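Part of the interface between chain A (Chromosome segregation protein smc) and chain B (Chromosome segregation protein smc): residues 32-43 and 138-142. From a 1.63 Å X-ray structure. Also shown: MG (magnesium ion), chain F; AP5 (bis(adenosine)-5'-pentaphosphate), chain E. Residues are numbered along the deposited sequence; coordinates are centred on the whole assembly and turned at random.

Chain A (32-43) VGANGSGKSNIG
Chain B (138-142) GVSMR

The contact joins a strand of chain B, B:Gly138 to B:Arg142, to a chain A segment that begins as a strand, passes through a loop wrapped around phosphates, and enters a helix that holds A:Asn41 to A:Gly43 and continues beyond. The strands run parallel, with A:Val32 beside B:Gly138 at a CA-CA distance of 5.1 Å. Chain B stays extended throughout, phi between -103° and -146° and psi between 131° and 156°, whereas chain A turns off into its loop, so the sheet pairing is short. Together the stretches bury 372 Å².

One direct hydrogen bond fixes the register: B:Val139 N donates to A:Val32 O at 2.8 Å and 163°, nearly straight. The same oxygen receives a CA-H...O contact from B:Gly138 CA at 3.5 Å. One residue on, A:Gly33 CA lies 3.3 Å from B:Val139 O, too close for a side chain: an ideal CB on A:Gly33 would sit 2.4 Å from B:Val139 O. Its phi/psi of 157/156 calls for glycine independently. Where the chains diverge, water 1 extends the polar link, accepting from A:Ala34 N at 2.9 Å and donating to B:Val139 O at 2.7 Å.

A type II turn from A:Ala34 to A:Ser37 follows, with A:Asn35 at -51/133 and A:Gly36 at 77/8, a positive phi that favours glycine. A:Ser37 N closes it on A:Ala34 O at 3.0 Å, and A:Ser37 OG, in the p rotamer, donates to the same A:Ala34 O at 2.7 Å. A:Lys39, m,t,m,m, folds back so that NZ reaches A:Gly33 O at 3.0 Å and, weakly, A:Ala34 O at 3.1 Å.

Side-chain packing centres on B:Val139, chi1 t, which has 117 Å² covered. Its CG1 makes van der Waals contacts with two oxygens, 3.4 Å from A:Ser37 O and 3.7 Å from A:Ser37 OG; its CB is 3.9 Å from A:Lys39 CG, the aliphatic part of the lysine. The apolar pair is B:Val139 CG2 with A:Ile42 CD1 at 4.0 Å, the isoleucine being m,t with its CB directed toward chain B. A:Val32, chi1 m, points to the sheet face opposite B:Val139. B:Ser140 turns its CB away, but its CA still packs 3.9 Å from A:Ser37 CB. Selenomethionine B:Met141, t,t,m, directs its CB toward chain A and brings CE 3.4 Å from A:Gly36 O and 3.8 Å from AP5 O3J.

The loop and the start of the helix also hold the ligand through backbone amides. A:Gly36 N donates to AP5 O3G at 2.9 Å, A:Lys39 N to AP5 O1D at 2.9 Å, A:Ser40 N to AP5 O2D at 2.9 Å, and A:Asn41 N to AP5 O1E at 2.7 Å. A:Lys39 NZ adds positive charge, 2.9 Å from AP5 O1D. Magnesium binds A:Ser40 OG, chi1 m, AP5 O2G and AP5 O2D, each at 2.1 Å. The rule is economical: one backbone bond sets register, and one valine, helped by the selenomethionine, makes most of chain B's packing against the phosphate-binding segment.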

# COMPACT_ATOMS: atom_id res chain seq x y z
N VAL A 32 5.30 11.38 7.05
CA VAL A 32 6.56 11.37 7.80
C VAL A 32 6.29 11.61 9.28
O VAL A 32 5.24 12.09 9.67
CB VAL A 32 7.58 12.44 7.27
CG1 VAL A 32 7.89 12.22 5.80
CG2 VAL A 32 7.07 13.86 7.49
N GLY A 33 7.26 11.27 10.12
CA GLY A 33 7.09 11.42 11.56
C GLY A 33 8.03 10.48 12.29
O GLY A 33 8.46 9.47 11.74
N ALA A 34 8.34 10.83 13.54
CA ALA A 34 9.28 10.07 14.33
C ALA A 34 8.87 8.61 14.47
O ALA A 34 7.68 8.27 14.37
CB ALA A 34 9.42 10.70 15.71
N ASN A 35 9.84 7.74 14.72
CA ASN A 35 9.55 6.36 15.05
C ASN A 35 8.51 6.30 16.17
O ASN A 35 8.63 7.02 17.17
CB ASN A 35 10.83 5.66 15.51
CG ASN A 35 11.95 5.74 14.49
OD1 ASN A 35 12.44 4.72 14.03
ND2 ASN A 35 12.36 6.96 14.13
N GLY A 36 7.50 5.46 16.01
CA GLY A 36 6.48 5.31 17.04
C GLY A 36 5.43 6.41 17.13
O GLY A 36 4.60 6.42 18.05
N SER A 37 5.44 7.34 16.18
CA SER A 37 4.55 8.50 16.28
C SER A 37 3.09 8.21 15.90
O SER A 37 2.20 8.99 16.25
CB SER A 37 5.07 9.67 15.45
OG SER A 37 5.21 9.28 14.09
N GLY A 38 2.86 7.09 15.20
CA GLY A 38 1.52 6.70 14.77
C GLY A 38 1.28 6.59 13.26
O GLY A 38 0.13 6.62 12.81
N LYS A 39 2.35 6.47 12.48
CA LYS A 39 2.21 6.47 11.01
C LYS A 39 1.50 5.22 10.49
O LYS A 39 0.51 5.31 9.73
CB LYS A 39 3.59 6.64 10.35
CG LYS A 39 4.31 7.92 10.77
CD LYS A 39 5.67 8.04 10.07
CE LYS A 39 6.58 6.84 10.36
NZ LYS A 39 7.10 6.82 11.75
N SER A 40 1.97 4.04 10.88
CA SER A 40 1.37 2.81 10.37
C SER A 40 -0.09 2.68 10.79
O SER A 40 -0.87 2.04 10.10
CB SER A 40 2.14 1.59 10.83
OG SER A 40 3.43 1.60 10.26
N ASN A 41 -0.44 3.26 11.93
CA ASN A 41 -1.84 3.25 12.38
C ASN A 41 -2.80 3.88 11.36
O ASN A 41 -3.97 3.52 11.29
CB ASN A 41 -1.98 3.95 13.74
CG ASN A 41 -1.42 3.11 14.88
OD1 ASN A 41 -1.15 1.92 14.73
ND2 ASN A 41 -1.26 3.75 16.04
N ILE A 42 -2.31 4.84 10.58
CA ILE A 42 -3.12 5.40 9.48
C ILE A 42 -3.42 4.34 8.43
O ILE A 42 -4.54 4.23 7.94
CB ILE A 42 -2.43 6.62 8.84
CG1 ILE A 42 -2.23 7.72 9.88
CG2 ILE A 42 -3.23 7.11 7.62
CD1 ILE A 42 -1.44 8.91 9.34
N GLY A 43 -2.41 3.55 8.06
CA GLY A 43 -2.63 2.41 7.21
C GLY A 43 -3.63 1.45 7.83
O GLY A 43 -4.47 0.89 7.12
N GLY B 138 2.45 15.25 8.31
CA GLY B 138 3.35 15.04 9.43
C GLY B 138 2.62 14.40 10.58
O GLY B 138 1.54 14.85 10.96
N VAL B 139 3.20 13.33 11.14
CA VAL B 139 2.64 12.67 12.31
C VAL B 139 3.55 12.90 13.53
O VAL B 139 4.78 12.82 13.44
CB VAL B 139 2.49 11.15 12.08
CG1 VAL B 139 1.83 10.49 13.27
CG2 VAL B 139 1.68 10.87 10.82
N SER B 140 2.95 13.19 14.68
CA SER B 140 3.73 13.32 15.91
C SER B 140 2.92 12.83 17.10
O SER B 140 1.68 12.82 17.05
CB SER B 140 4.21 14.76 16.12
OG SER B 140 3.12 15.64 16.30
N MSE B 141 3.61 12.42 18.15
CA MSE B 141 2.92 11.95 19.35
C MSE B 141 3.23 12.83 20.55
O MSE B 141 4.38 13.17 20.81
CB MSE B 141 3.30 10.51 19.66
CG MSE B 141 2.60 9.99 20.90
SE MSE B 141 2.83 8.11 21.13
CE MSE B 141 1.76 7.48 19.61
N ARG B 142 2.18 13.21 21.26
CA ARG B 142 2.35 13.96 22.50
C ARG B 142 1.42 13.39 23.55
O ARG B 142 0.25 13.13 23.28
CB ARG B 142 2.09 15.45 22.28
CG ARG B 142 2.26 16.30 23.53
CD ARG B 142 2.23 17.79 23.22
MG MG F . 5.25 1.91 11.29
PA AP5 E . 8.13 -0.99 17.42
O1A AP5 E . 8.97 -0.34 18.50
O2A AP5 E . 7.04 -1.86 18.00
O3A AP5 E . 7.39 0.10 16.47
PB AP5 E . 8.09 1.45 15.99
O1B AP5 E . 9.55 1.21 15.70
O2B AP5 E . 7.80 2.60 16.92
O3B AP5 E . 7.18 1.50 14.66
PG AP5 E . 7.21 2.74 13.71
O1G AP5 E . 8.53 3.48 13.88
O2G AP5 E . 7.01 2.21 12.33
O3G AP5 E . 6.06 3.65 14.32
PD AP5 E . 4.77 4.25 13.62
O1D AP5 E . 4.95 5.72 13.41
O2D AP5 E . 4.35 3.48 12.39
O3D AP5 E . 3.74 4.05 14.84
PE AP5 E . 2.43 3.10 14.84
O1E AP5 E . 1.47 3.66 13.81
O2E AP5 E . 2.80 1.67 14.71
O5F AP5 E . 9.05 -1.79 16.37
C5F AP5 E . 9.52 -3.11 16.57
C4F AP5 E . 10.38 -3.58 15.40
O4F AP5 E . 9.54 -3.89 14.30
C3F AP5 E . 11.35 -2.52 14.89
O3F AP5 E . 12.41 -3.15 14.20
C2F AP5 E . 10.51 -1.79 13.86
O2F AP5 E . 11.31 -1.20 12.86
C1F AP5 E . 9.62 -2.89 13.30
N9A AP5 E . 8.24 -2.43 13.07
C8A AP5 E . 7.64 -1.31 13.58
N7A AP5 E . 6.36 -1.29 13.15
C5A AP5 E . 6.14 -2.38 12.38
C6A AP5 E . 5.02 -2.82 11.69
N6A AP5 E . 3.92 -2.06 11.61
N1A AP5 E . 5.10 -3.99 10.97
C2A AP5 E . 6.28 -4.72 10.94
N3A AP5 E . 7.39 -4.27 11.62
C4A AP5 E . 7.32 -3.11 12.32
O5J AP5 E . 1.87 3.50 16.29
C5J AP5 E . 2.34 2.85 17.46
C4J AP5 E . 1.69 3.54 18.64
O4J AP5 E . 0.28 3.35 18.56
C3J AP5 E . 2.15 2.92 19.97
O3J AP5 E . 2.48 3.95 20.86
C2J AP5 E . 0.91 2.19 20.43
O2J AP5 E . 0.86 2.04 21.84
C1J AP5 E . -0.19 3.07 19.86
N9B AP5 E . -1.47 2.35 19.87
C8B AP5 E . -1.84 1.23 19.18
N7B AP5 E . -3.11 0.91 19.54
C5B AP5 E . -3.53 1.82 20.45
C6B AP5 E . -4.71 1.97 21.16
N6B AP5 E . -5.67 1.05 21.08
N1B AP5 E . -4.82 3.02 22.04
C2B AP5 E . -3.79 3.91 22.24
N3B AP5 E . -2.62 3.75 21.54
C4B AP5 E . -2.51 2.72 20.67
O HOH W 1 6.98 13.00 14.97
O HOH W 2 4.46 0.62 12.87
O HOH W 3 5.83 3.12 9.69